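Local structure of SJCHGC06286 protein (Schistosoma japonicum, 3QBR) at residues A[38-41]-A[42-46]. The protein belongs to the Bcl-2 family of apoptosis regulators and probably binds BH domains of partner proteins. Residues are numbered along the deposited sequence; the frame is centred on the assembly and turned at random.
Sequences TDYL and TDLLD
The phenol ring of Tyr-40 meets Leu-44 one helical turn on: CD2 of Leu-44 approaches the ring obliquely, 4.2 Å from OH and 4.5 Å from CZ of Tyr-40. The contact is loose; in both residues CG stands anti to the backbone N (chi1 170° for Leu-44), which carries both side chains to the same flank of the helix. Ser-142 of helix 142-159 touches both side chains, and Ser-137 and Ile-145 also touch Tyr-40. The flat carbonyl of Thr-38 is approached from opposite faces by two donors of Thr-42. O of Thr-38 accepts a hydrogen bond from N of Thr-42 at 2.8 Å and another from OG1 of Thr-42, which sits above the carbonyl plane, 44° out of it. OG1 of Thr-42 lies beside its own backbone N (chi1 -63°), the rotamer that turns a helical threonine hydroxyl back to the i-4 carbonyl. The threonines run alongside each other, with CG2 of Thr-38 3.7 Å from OG1 of Thr-42, while OG1 of Thr-38 bonds to O of Asn-34. The i to i+4 ladder continues from N of Leu-45 to O of Leu-41 at 3.0 Å. Leu-41 packs on Leu-30 and Val-133, joining helix 35-48 to helices 17-31 and 119-137 of the Bcl-2-like helical bundle. OD1 of Asp-39 and OD1 of Asp-43 stand 6.1 Å apart, where their like charges would probably repel mildly. The chemistry is thus that of an amphipathic helix: Leu-41 is buried in the bundle, Tyr-40 and Leu-44 lie partly covered against helix 142-159, the aspartates are exposed, and the Thr-42 hydroxyl is satisfied by its own helix.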
loop_
_atom_site.group_PDB
_atom_site.type_symbol
_atom_site.label_atom_id
_atom_site.label_comp_id
_atom_site.label_asym_id
_atom_site.label_seq_id
_atom_site.Cartn_x
_atom_site.Cartn_y
_atom_site.Cartn_z
ATOM N N THR A 38 -4.895 15.081 2.395
ATOM C CA THR A 38 -3.899 15.119 3.455
ATOM C C THR A 38 -4.538 15.511 4.784
ATOM O O THR A 38 -4.336 14.847 5.815
ATOM C CB THR A 38 -2.792 16.105 3.191
ATOM O OG1 THR A 38 -2.132 15.782 1.961
ATOM C CG2 THR A 38 -1.801 16.015 4.325
ATOM N N ASP A 39 -5.311 16.596 4.743
ATOM C CA ASP A 39 -6.046 17.074 5.910
ATOM C C ASP A 39 -7.076 16.081 6.421
ATOM O O ASP A 39 -7.164 15.840 7.628
ATOM C CB ASP A 39 -6.751 18.395 5.598
ATOM C CG ASP A 39 -5.798 19.599 5.606
ATOM O OD1 ASP A 39 -4.549 19.423 5.652
ATOM O OD2 ASP A 39 -6.316 20.737 5.571
ATOM N N TYR A 40 -7.882 15.522 5.523
ATOM C CA TYR A 40 -8.865 14.547 5.978
ATOM C C TYR A 40 -8.157 13.364 6.646
ATOM O O TYR A 40 -8.549 12.911 7.730
ATOM C CB TYR A 40 -9.793 14.103 4.838
ATOM C CG TYR A 40 -10.571 12.845 5.165
ATOM C CD1 TYR A 40 -11.741 12.897 5.931
ATOM C CD2 TYR A 40 -10.138 11.596 4.711
ATOM C CE1 TYR A 40 -12.455 11.725 6.251
ATOM C CE2 TYR A 40 -10.833 10.424 5.027
ATOM C CZ TYR A 40 -11.986 10.487 5.785
ATOM O OH TYR A 40 -12.658 9.316 6.076
ATOM N N LEU A 41 -7.082 12.886 6.031
ATOM C CA LEU A 41 -6.379 11.735 6.599
ATOM C C LEU A 41 -5.639 12.077 7.891
ATOM O O LEU A 41 -5.546 11.271 8.810
ATOM C CB LEU A 41 -5.389 11.167 5.588
ATOM C CG LEU A 41 -5.998 10.500 4.352
ATOM C CD1 LEU A 41 -4.897 10.094 3.377
ATOM C CD2 LEU A 41 -6.852 9.294 4.754
ATOM N N THR A 42 -5.095 13.277 7.947
ATOM C CA THR A 42 -4.311 13.659 9.087
ATOM C C THR A 42 -5.201 13.724 10.312
ATOM O O THR A 42 -4.809 13.291 11.396
ATOM C CB THR A 42 -3.662 15.022 8.893
ATOM O OG1 THR A 42 -2.741 14.976 7.789
ATOM C CG2 THR A 42 -2.942 15.424 10.180
ATOM N N ASP A 43 -6.409 14.248 10.135
ATOM C CA ASP A 43 -7.347 14.348 11.255
ATOM C C ASP A 43 -7.891 12.989 11.656
ATOM O O ASP A 43 -8.022 12.706 12.847
ATOM C CB ASP A 43 -8.482 15.341 10.964
ATOM C CG ASP A 43 -7.961 16.765 10.649
ATOM O OD1 ASP A 43 -6.741 17.037 10.810
ATOM O OD2 ASP A 43 -8.779 17.613 10.232
ATOM N N LEU A 44 -8.181 12.141 10.667
ATOM C CA LEU A 44 -8.649 10.797 10.953
ATOM C C LEU A 44 -7.653 10.083 11.817
ATOM O O LEU A 44 -8.021 9.423 12.786
ATOM C CB LEU A 44 -8.850 9.998 9.674
ATOM C CG LEU A 44 -9.105 8.501 9.862
ATOM C CD1 LEU A 44 -10.167 8.283 10.928
ATOM C CD2 LEU A 44 -9.547 7.911 8.541
ATOM N N LEU A 45 -6.382 10.202 11.467
ATOM C CA LEU A 45 -5.347 9.553 12.260
ATOM C C LEU A 45 -5.271 10.122 13.687
ATOM O O LEU A 45 -5.171 9.367 14.661
ATOM C CB LEU A 45 -3.990 9.651 11.565
ATOM C CG LEU A 45 -2.878 8.998 12.379
ATOM C CD1 LEU A 45 -3.285 7.574 12.750
ATOM C CD2 LEU A 45 -1.564 9.026 11.615
ATOM N N ASP A 46 -5.330 11.453 13.799
ATOM C CA ASP A 46 -5.342 12.134 15.099
ATOM C C ASP A 46 -6.449 11.600 15.997
ATOM O O ASP A 46 -6.204 11.237 17.150
ATOM C CB ASP A 46 -5.528 13.639 14.929
ATOM C CG ASP A 46 -4.245 14.357 14.506
ATOM O OD1 ASP A 46 -3.136 13.839 14.780
ATOM O OD2 ASP A 46 -4.347 15.454 13.903
#